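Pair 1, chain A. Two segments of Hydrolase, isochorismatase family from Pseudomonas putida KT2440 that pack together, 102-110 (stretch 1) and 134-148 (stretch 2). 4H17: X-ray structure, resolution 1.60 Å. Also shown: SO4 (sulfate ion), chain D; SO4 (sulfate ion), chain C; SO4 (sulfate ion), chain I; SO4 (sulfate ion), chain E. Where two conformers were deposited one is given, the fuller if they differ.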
# COMPACT_ATOMS: atom_id res chain seq x y z
N GLU A 102 -7.29 -5.89 -18.34
CA GLU A 102 -6.35 -4.79 -18.54
C GLU A 102 -6.70 -3.66 -17.64
O GLU A 102 -7.89 -3.28 -17.52
CB GLU A 102 -6.41 -4.23 -19.96
CG GLU A 102 -6.57 -5.21 -21.08
CD GLU A 102 -6.21 -4.58 -22.42
OE1 GLU A 102 -5.01 -4.41 -22.71
OE2 GLU A 102 -7.15 -4.23 -23.16
N LYS A 103 -5.69 -3.12 -16.97
CA LYS A 103 -5.91 -2.08 -15.97
C LYS A 103 -5.03 -0.84 -16.17
O LYS A 103 -3.88 -0.93 -16.70
CB LYS A 103 -5.66 -2.68 -14.58
CG LYS A 103 -4.19 -2.95 -14.32
CD LYS A 103 -3.95 -3.42 -12.89
CE LYS A 103 -2.47 -3.47 -12.59
NZ LYS A 103 -1.77 -2.17 -12.55
N ARG A 104 -5.52 0.31 -15.70
CA ARG A 104 -4.74 1.57 -15.75
C ARG A 104 -3.99 1.89 -14.46
O ARG A 104 -2.89 2.46 -14.50
CB ARG A 104 -5.61 2.77 -16.12
CG ARG A 104 -4.76 4.03 -16.31
CD ARG A 104 -3.65 3.89 -17.36
NE ARG A 104 -4.29 3.79 -18.65
CZ ARG A 104 -3.72 3.50 -19.82
NH1 ARG A 104 -2.44 3.20 -19.92
NH2 ARG A 104 -4.48 3.47 -20.90
N MSE A 105 -4.57 1.50 -13.32
CA MSE A 105 -4.03 1.91 -12.04
C MSE A 105 -3.32 0.79 -11.37
O MSE A 105 -3.62 -0.40 -11.64
CB MSE A 105 -5.14 2.38 -11.09
CG MSE A 105 -6.10 3.36 -11.71
SE MSE A 105 -5.23 4.94 -12.42
CE MSE A 105 -4.41 5.50 -10.79
N PRO A 106 -2.45 1.08 -10.38
CA PRO A 106 -1.90 0.00 -9.53
C PRO A 106 -2.99 -0.85 -8.87
O PRO A 106 -2.85 -2.05 -8.79
CB PRO A 106 -1.03 0.75 -8.51
CG PRO A 106 -0.60 1.99 -9.23
CD PRO A 106 -1.78 2.38 -10.10
N ASN A 107 -4.08 -0.22 -8.46
CA ASN A 107 -5.27 -0.89 -7.99
C ASN A 107 -5.99 -1.58 -9.16
O ASN A 107 -6.64 -0.94 -9.98
CB ASN A 107 -6.20 0.15 -7.35
CG ASN A 107 -7.56 -0.39 -7.01
OD1 ASN A 107 -7.78 -1.63 -7.04
ND2 ASN A 107 -8.49 0.49 -6.73
N ALA A 108 -5.92 -2.92 -9.18
CA ALA A 108 -6.50 -3.68 -10.28
C ALA A 108 -8.03 -3.71 -10.32
O ALA A 108 -8.60 -4.18 -11.31
CB ALA A 108 -5.95 -5.10 -10.34
N PHE A 109 -8.68 -3.22 -9.25
CA PHE A 109 -10.16 -3.05 -9.27
C PHE A 109 -10.65 -1.85 -10.07
O PHE A 109 -11.79 -1.85 -10.56
CB PHE A 109 -10.68 -2.95 -7.84
CG PHE A 109 -10.53 -4.23 -7.05
CD1 PHE A 109 -9.38 -4.46 -6.31
CD2 PHE A 109 -11.53 -5.20 -7.03
CE1 PHE A 109 -9.23 -5.58 -5.57
CE2 PHE A 109 -11.36 -6.38 -6.32
CZ PHE A 109 -10.22 -6.55 -5.57
N LYS A 110 -9.83 -0.79 -10.13
CA LYS A 110 -10.30 0.50 -10.65
C LYS A 110 -10.61 0.43 -12.13
O LYS A 110 -9.72 0.20 -12.95
CB LYS A 110 -9.28 1.60 -10.34
CG LYS A 110 -9.59 2.98 -10.89
CD LYS A 110 -10.89 3.60 -10.38
CE LYS A 110 -10.91 5.13 -10.56
NZ LYS A 110 -12.08 5.78 -9.88
N HIS A 134 5.64 -4.03 -4.50
CA HIS A 134 5.39 -2.81 -3.70
C HIS A 134 4.32 -1.89 -4.31
O HIS A 134 3.88 -0.94 -3.67
CB HIS A 134 6.67 -2.00 -3.46
CG HIS A 134 7.23 -1.40 -4.70
ND1 HIS A 134 7.88 -2.15 -5.65
CD2 HIS A 134 7.17 -0.14 -5.19
CE1 HIS A 134 8.20 -1.39 -6.67
NE2 HIS A 134 7.83 -0.15 -6.40
N SER A 135 3.96 -2.13 -5.57
CA SER A 135 3.15 -1.19 -6.34
C SER A 135 1.79 -1.81 -6.70
O SER A 135 0.89 -1.79 -5.88
CB SER A 135 3.93 -0.63 -7.54
OG SER A 135 3.13 0.23 -8.31
N SER A 136 1.65 -2.49 -7.85
CA SER A 136 0.33 -3.07 -8.19
C SER A 136 -0.13 -4.20 -7.24
O SER A 136 -1.32 -4.31 -6.95
CB SER A 136 0.24 -3.60 -9.65
OG SER A 136 0.15 -2.53 -10.58
N VAL A 137 0.80 -4.99 -6.72
CA VAL A 137 0.43 -6.13 -5.88
C VAL A 137 -0.06 -5.59 -4.52
O VAL A 137 -1.20 -5.85 -4.13
CB VAL A 137 1.60 -7.11 -5.70
CG1 VAL A 137 1.24 -8.19 -4.73
CG2 VAL A 137 1.99 -7.76 -7.03
N SER A 138 0.81 -4.81 -3.87
CA SER A 138 0.47 -4.19 -2.59
C SER A 138 -0.84 -3.42 -2.68
O SER A 138 -1.75 -3.59 -1.82
CB SER A 138 1.60 -3.26 -2.13
OG SER A 138 1.23 -2.71 -0.87
N THR A 139 -1.00 -2.63 -3.74
CA THR A 139 -2.20 -1.80 -3.87
C THR A 139 -3.45 -2.66 -4.04
O THR A 139 -4.47 -2.42 -3.39
CB THR A 139 -2.08 -0.82 -5.00
OG1 THR A 139 -0.89 -0.07 -4.85
CG2 THR A 139 -3.29 0.09 -5.06
N THR A 140 -3.35 -3.69 -4.89
CA THR A 140 -4.50 -4.54 -5.17
C THR A 140 -4.92 -5.37 -3.94
O THR A 140 -6.09 -5.46 -3.65
CB THR A 140 -4.24 -5.39 -6.44
OG1 THR A 140 -4.08 -4.49 -7.55
CG2 THR A 140 -5.39 -6.32 -6.67
N VAL A 141 -3.93 -5.84 -3.20
CA VAL A 141 -4.19 -6.63 -2.01
C VAL A 141 -4.86 -5.72 -1.00
O VAL A 141 -5.81 -6.11 -0.33
CB VAL A 141 -2.88 -7.23 -1.47
CG1 VAL A 141 -3.04 -7.81 -0.06
CG2 VAL A 141 -2.41 -8.33 -2.41
N ARG A 142 -4.34 -4.52 -0.85
CA ARG A 142 -4.97 -3.58 0.10
C ARG A 142 -6.43 -3.30 -0.27
O ARG A 142 -7.30 -3.34 0.60
CB ARG A 142 -4.18 -2.27 0.17
CG ARG A 142 -2.75 -2.41 0.76
CD ARG A 142 -1.90 -1.19 0.53
NE ARG A 142 -0.50 -1.34 0.98
CZ ARG A 142 -0.05 -0.97 2.17
NH1 ARG A 142 -0.83 -0.37 3.05
NH2 ARG A 142 1.25 -1.15 2.47
N ARG A 143 -6.69 -3.05 -1.55
CA ARG A 143 -8.04 -2.78 -1.99
C ARG A 143 -8.99 -3.97 -1.76
O ARG A 143 -10.17 -3.80 -1.40
CB ARG A 143 -8.06 -2.34 -3.46
CG ARG A 143 -9.42 -1.80 -3.90
CD ARG A 143 -9.91 -0.66 -3.06
NE ARG A 143 -11.15 -0.11 -3.57
CZ ARG A 143 -12.05 0.51 -2.82
NH1 ARG A 143 -11.81 0.67 -1.53
NH2 ARG A 143 -13.18 0.99 -3.36
N ALA A 144 -8.49 -5.16 -1.97
CA ALA A 144 -9.25 -6.37 -1.75
C ALA A 144 -9.70 -6.46 -0.30
O ALA A 144 -10.80 -6.97 -0.06
CB ALA A 144 -8.44 -7.60 -2.12
N LYS A 145 -8.86 -6.05 0.65
CA LYS A 145 -9.27 -5.99 2.06
C LYS A 145 -10.55 -5.17 2.22
O LYS A 145 -11.46 -5.56 2.95
CB LYS A 145 -8.17 -5.41 2.96
CG LYS A 145 -8.48 -5.42 4.47
CD LYS A 145 -7.40 -4.67 5.25
CE LYS A 145 -7.55 -4.76 6.76
NZ LYS A 145 -7.04 -6.03 7.34
N ASP A 146 -10.65 -4.01 1.54
CA ASP A 146 -11.85 -3.17 1.59
C ASP A 146 -13.13 -3.87 1.18
O ASP A 146 -14.23 -3.55 1.65
CB ASP A 146 -11.68 -1.93 0.73
CG ASP A 146 -10.69 -0.91 1.33
OD1 ASP A 146 -10.43 -0.93 2.56
OD2 ASP A 146 -10.17 -0.06 0.58
N TYR A 147 -13.00 -4.82 0.25
CA TYR A 147 -14.16 -5.59 -0.24
C TYR A 147 -14.37 -6.89 0.51
O TYR A 147 -15.23 -7.69 0.19
CB TYR A 147 -13.96 -5.85 -1.72
CG TYR A 147 -14.14 -4.66 -2.58
CD1 TYR A 147 -15.37 -3.97 -2.59
CD2 TYR A 147 -13.16 -4.24 -3.46
CE1 TYR A 147 -15.59 -2.90 -3.40
CE2 TYR A 147 -13.37 -3.16 -4.30
CZ TYR A 147 -14.60 -2.50 -4.29
OH TYR A 147 -14.87 -1.39 -5.08
N GLY A 148 -13.58 -7.09 1.55
CA GLY A 148 -13.79 -8.21 2.45
C GLY A 148 -13.16 -9.51 2.00
O GLY A 148 -13.42 -10.55 2.59
S SO4 D . -12.39 0.70 -7.07
O1 SO4 D . -11.82 1.93 -7.64
O2 SO4 D . -11.30 0.02 -6.39
O3 SO4 D . -12.89 -0.13 -8.18
O4 SO4 D . -13.48 1.06 -6.10
S SO4 C . 3.56 -1.93 -11.21
O1 SO4 C . 2.30 -2.22 -11.93
O2 SO4 C . 3.61 -2.64 -9.96
O3 SO4 C . 3.57 -0.48 -10.91
O4 SO4 C . 4.75 -2.16 -12.05
S SO4 I . -13.51 3.76 -1.02
O1 SO4 I . -14.19 3.62 -2.34
O2 SO4 I . -13.65 2.50 -0.24
O3 SO4 I . -14.28 4.76 -0.21
O4 SO4 I . -12.10 4.23 -1.11
S SO4 E . 0.19 1.73 -17.70
O1 SO4 E . 0.43 2.16 -16.27
O2 SO4 E . 0.35 2.97 -18.53
O3 SO4 E . -1.01 0.99 -17.87
O4 SO4 E . 1.39 0.92 -18.03

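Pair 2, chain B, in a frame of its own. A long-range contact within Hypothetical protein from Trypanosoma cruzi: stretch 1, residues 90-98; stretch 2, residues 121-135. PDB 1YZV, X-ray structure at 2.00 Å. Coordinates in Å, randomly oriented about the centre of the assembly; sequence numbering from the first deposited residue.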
# COMPACT_ATOMS: atom_id res chain seq x y z
N SER B 90 -31.46 -13.24 -7.98
CA SER B 90 -31.60 -11.91 -8.55
C SER B 90 -31.54 -10.89 -7.45
O SER B 90 -32.00 -11.17 -6.38
CB SER B 90 -32.95 -11.80 -9.24
OG SER B 90 -32.74 -12.37 -10.51
N LYS B 91 -30.96 -9.72 -7.72
CA LYS B 91 -30.96 -8.61 -6.75
C LYS B 91 -30.97 -7.22 -7.42
O LYS B 91 -30.45 -7.03 -8.52
CB LYS B 91 -29.74 -8.68 -5.81
CG LYS B 91 -28.37 -8.50 -6.57
CD LYS B 91 -27.17 -8.76 -5.68
CE LYS B 91 -25.80 -8.33 -6.30
NZ LYS B 91 -25.73 -6.91 -6.77
N LYS B 92 -31.36 -6.24 -6.62
CA LYS B 92 -31.15 -4.84 -6.88
C LYS B 92 -30.21 -4.21 -5.85
O LYS B 92 -29.60 -3.20 -6.15
CB LYS B 92 -32.49 -4.11 -6.89
CG LYS B 92 -33.35 -4.58 -8.08
CD LYS B 92 -34.38 -3.55 -8.45
CE LYS B 92 -35.28 -4.06 -9.60
NZ LYS B 92 -36.20 -5.16 -9.11
N ARG B 93 -30.05 -4.82 -4.67
CA ARG B 93 -29.04 -4.39 -3.70
C ARG B 93 -27.63 -4.59 -4.29
O ARG B 93 -27.41 -5.54 -5.06
CB ARG B 93 -29.17 -5.18 -2.40
CG ARG B 93 -28.26 -4.68 -1.26
CD ARG B 93 -28.17 -5.63 -0.11
NE ARG B 93 -29.47 -5.94 0.45
CZ ARG B 93 -29.69 -6.39 1.69
NH1 ARG B 93 -28.67 -6.62 2.53
NH2 ARG B 93 -30.92 -6.71 2.04
N PHE B 94 -26.68 -3.69 -4.02
CA PHE B 94 -25.36 -3.83 -4.66
C PHE B 94 -24.60 -4.97 -3.96
O PHE B 94 -24.16 -5.93 -4.62
CB PHE B 94 -24.59 -2.52 -4.67
CG PHE B 94 -25.29 -1.42 -5.41
CD1 PHE B 94 -25.92 -1.68 -6.61
CD2 PHE B 94 -25.35 -0.16 -4.89
CE1 PHE B 94 -26.62 -0.68 -7.28
CE2 PHE B 94 -25.93 0.88 -5.58
CZ PHE B 94 -26.64 0.60 -6.76
N ALA B 95 -24.59 -4.96 -2.64
CA ALA B 95 -24.07 -6.13 -1.86
C ALA B 95 -24.88 -7.42 -2.10
O ALA B 95 -26.11 -7.39 -2.23
CB ALA B 95 -24.01 -5.80 -0.40
N MET B 96 -24.19 -8.56 -2.08
CA MET B 96 -24.79 -9.85 -2.41
C MET B 96 -25.59 -10.42 -1.24
O MET B 96 -26.33 -11.39 -1.46
CB MET B 96 -23.73 -10.87 -2.82
CG MET B 96 -23.01 -10.52 -4.10
SD MET B 96 -21.70 -11.72 -4.42
CE MET B 96 -22.61 -13.24 -4.65
N LEU B 97 -25.60 -9.75 -0.09
CA LEU B 97 -26.11 -10.36 1.15
C LEU B 97 -27.58 -10.12 1.34
O LEU B 97 -28.04 -9.57 2.36
CB LEU B 97 -25.30 -9.91 2.38
CG LEU B 97 -23.90 -10.50 2.44
CD1 LEU B 97 -23.21 -9.90 3.64
CD2 LEU B 97 -23.96 -12.02 2.60
N VAL B 98 -28.32 -10.49 0.31
CA VAL B 98 -29.75 -10.29 0.29
C VAL B 98 -30.40 -11.42 1.10
O VAL B 98 -29.77 -12.44 1.38
CB VAL B 98 -30.26 -10.21 -1.16
CG1 VAL B 98 -29.66 -8.96 -1.86
CG2 VAL B 98 -29.90 -11.45 -1.96
N HIS B 121 -15.63 -1.90 -7.62
CA HIS B 121 -15.86 -0.74 -6.78
C HIS B 121 -17.29 -0.58 -6.35
O HIS B 121 -17.64 0.39 -5.65
CB HIS B 121 -15.38 0.53 -7.49
CG HIS B 121 -16.12 0.85 -8.75
ND1 HIS B 121 -16.16 -0.01 -9.82
CD2 HIS B 121 -16.89 1.92 -9.09
CE1 HIS B 121 -16.97 0.48 -10.74
NE2 HIS B 121 -17.36 1.69 -10.35
N VAL B 122 -18.16 -1.48 -6.80
CA VAL B 122 -19.58 -1.42 -6.43
C VAL B 122 -20.07 -2.67 -5.71
O VAL B 122 -19.89 -2.82 -4.50
CB VAL B 122 -20.48 -1.04 -7.63
CG1 VAL B 122 -21.97 -0.90 -7.22
CG2 VAL B 122 -20.00 0.30 -8.22
N CYS B 123 -20.50 -3.66 -6.46
CA CYS B 123 -21.01 -4.88 -5.83
C CYS B 123 -19.96 -5.69 -5.05
O CYS B 123 -20.22 -6.17 -3.94
CB CYS B 123 -21.80 -5.70 -6.89
SG CYS B 123 -23.37 -4.73 -7.51
N ILE B 124 -18.74 -5.81 -5.57
CA ILE B 124 -17.72 -6.53 -4.87
C ILE B 124 -17.31 -5.81 -3.57
O ILE B 124 -17.23 -6.42 -2.52
CB ILE B 124 -16.45 -6.72 -5.72
CG1 ILE B 124 -16.80 -7.42 -7.02
CG2 ILE B 124 -15.32 -7.39 -4.90
CD1 ILE B 124 -16.91 -8.81 -6.88
N LEU B 125 -16.94 -4.55 -3.69
CA LEU B 125 -16.62 -3.73 -2.55
C LEU B 125 -17.67 -3.79 -1.45
O LEU B 125 -17.33 -3.94 -0.27
CB LEU B 125 -16.45 -2.27 -2.99
CG LEU B 125 -16.04 -1.29 -1.89
CD1 LEU B 125 -14.71 -1.66 -1.30
CD2 LEU B 125 -16.04 0.17 -2.38
N GLN B 126 -18.92 -3.49 -1.80
CA GLN B 126 -20.00 -3.48 -0.82
C GLN B 126 -20.31 -4.86 -0.20
O GLN B 126 -20.68 -4.95 0.96
CB GLN B 126 -21.28 -2.82 -1.38
CG GLN B 126 -21.00 -1.39 -1.82
CD GLN B 126 -22.21 -0.57 -2.10
OE1 GLN B 126 -23.29 -0.80 -1.53
NE2 GLN B 126 -22.04 0.41 -2.99
N THR B 127 -20.13 -5.93 -0.96
CA THR B 127 -20.27 -7.29 -0.44
C THR B 127 -19.18 -7.59 0.59
O THR B 127 -19.46 -8.17 1.64
CB THR B 127 -20.27 -8.33 -1.60
OG1 THR B 127 -21.33 -8.05 -2.53
CG2 THR B 127 -20.41 -9.76 -1.09
N ALA B 128 -17.94 -7.23 0.29
CA ALA B 128 -16.83 -7.42 1.23
C ALA B 128 -17.14 -6.70 2.54
O ALA B 128 -16.95 -7.28 3.61
CB ALA B 128 -15.50 -6.90 0.66
N ALA B 129 -17.56 -5.45 2.45
CA ALA B 129 -17.88 -4.68 3.62
C ALA B 129 -18.98 -5.35 4.44
O ALA B 129 -18.89 -5.40 5.67
CB ALA B 129 -18.29 -3.24 3.24
N ALA B 130 -20.04 -5.79 3.77
CA ALA B 130 -21.16 -6.47 4.44
C ALA B 130 -20.72 -7.79 5.14
O ALA B 130 -21.11 -8.06 6.27
CB ALA B 130 -22.28 -6.74 3.43
N LEU B 131 -19.85 -8.57 4.49
CA LEU B 131 -19.30 -9.77 5.07
C LEU B 131 -18.41 -9.45 6.27
O LEU B 131 -18.46 -10.14 7.29
CB LEU B 131 -18.50 -10.58 4.02
CG LEU B 131 -19.40 -11.22 2.96
CD1 LEU B 131 -18.56 -11.66 1.78
CD2 LEU B 131 -20.18 -12.43 3.57
N LEU B 132 -17.69 -8.35 6.20
CA LEU B 132 -16.88 -7.96 7.34
C LEU B 132 -17.78 -7.59 8.51
O LEU B 132 -17.45 -7.91 9.65
CB LEU B 132 -15.95 -6.81 7.01
CG LEU B 132 -14.69 -7.11 6.19
CD1 LEU B 132 -13.94 -5.82 6.00
CD2 LEU B 132 -13.83 -8.17 6.90
N ASP B 133 -18.90 -6.95 8.23
CA ASP B 133 -19.87 -6.68 9.27
C ASP B 133 -20.41 -7.94 9.92
O ASP B 133 -20.84 -7.86 11.05
CB ASP B 133 -21.05 -5.86 8.75
CG ASP B 133 -20.69 -4.42 8.54
OD1 ASP B 133 -19.73 -3.96 9.20
OD2 ASP B 133 -21.38 -3.74 7.73
N MET B 134 -20.50 -9.04 9.18
CA MET B 134 -20.93 -10.33 9.73
C MET B 134 -19.81 -11.15 10.40
O MET B 134 -20.00 -12.32 10.71
CB MET B 134 -21.48 -11.19 8.60
CG MET B 134 -22.74 -10.68 8.01
SD MET B 134 -23.24 -11.58 6.54
CE MET B 134 -23.51 -13.21 7.23
N LYS B 135 -18.62 -10.56 10.48
CA LYS B 135 -17.43 -11.17 11.06
C LYS B 135 -17.00 -12.42 10.30
O LYS B 135 -16.48 -13.36 10.89
CB LYS B 135 -17.60 -11.42 12.57
CG LYS B 135 -17.90 -10.13 13.36
CD LYS B 135 -18.05 -10.44 14.86
CE LYS B 135 -18.70 -9.27 15.69
NZ LYS B 135 -19.12 -9.72 17.11
O HOH W 1 -25.33 -2.63 -1.02

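What backbone arrangement do the two pairs share? In each, the end of a strand runs into a loop that lies along a helix whose first turn here is a wider pi-type turn, and 14 central residues superpose with an RMSD of 0.8 Å. Pro106(A) matches Phe94(B), and Thr140(A) matches Thr127(B). The clearest common fastening is a threonine on the helix. Its hydroxyl accepts a hydrogen bond from a loop amide, Ala108(A) N to Thr140(A) OG1 at 2.9 Å in pair 1 and Met96(B) N to Thr127(B) OG1 at 2.9 Å in pair 2. The same hydroxyl donates back into its own helix, from Thr140(A) OG1 to Ser136(A) O at 2.8 Å and from Thr127(B) OG1 to Cys123(B) O at 2.6 Å, so it joins loop and helix while using both its donor and its acceptor capacity.

How does the buried lysine at the strand end meet the helix? Lys103(A) and Lys91(B) match, both with chi1 p, and each amine bonds to the carbonyl two residues on, Lys103(A) NZ to Met105(A) O at 2.7 Å and Lys91(B) NZ to Arg93(B) O at 2.8 Å. Across the contact the partners differ. In pair 1 NZ of Lys103(A) donates to OG of Ser136(A) at 2.8 Å; in pair 2 NZ of Lys91(B) lies 3.3 Å from SG of the matching Cys123(B), and the amine also bonds to O of its own Phe94(B) at 2.8 Å.

What fills the space where the loop first turns toward the helix? Pair 1 uses the compact ring of Pro106(A), whose CB is 3.8 Å from OG1 of Thr139(A). Pair 2 places the larger Phe94(B) there, and CG1 of Val122(B) sits over one face of its ring, 4.2 Å from the centroid, where pair 1 has the polar Ser135(A). At the next position, CB of Asn107(A) packs 3.7 Å from CG2 of Thr139(A), while its OD1 accepts a hydrogen bond from N of Phe109(A) at 2.9 Å. Its counterpart Ala95(B) cannot make such a side-chain bond; CB of Ala95(B) rests 3.7 Å from O of Gln126(B), and a water links N of Ala95(B) to OE1 of Gln126(B).

How is the far end of the contact closed? Phe109(A) and Leu97(B) match, both pointing toward the helix with chi1 m, and each has the largest covered area in its pair. The phenyl ring meets a long side chain, with CD1 of Phe109(A) 3.6 Å from CG of Arg143(A), and has CE2 of Tyr147(A) over one face. The branched Leu97(B) instead meets small Ala130(B), CD1 to CB at 3.3 Å, and SD of Met134(B) lies 3.4 Å from the same CD1. Between these helix positions, CB of Ala144(A) is 4.0 Å from CZ of Phe109(A), whereas the longer Leu131(B) brings its CD2 within 3.9 Å of CD2 of Leu97(B).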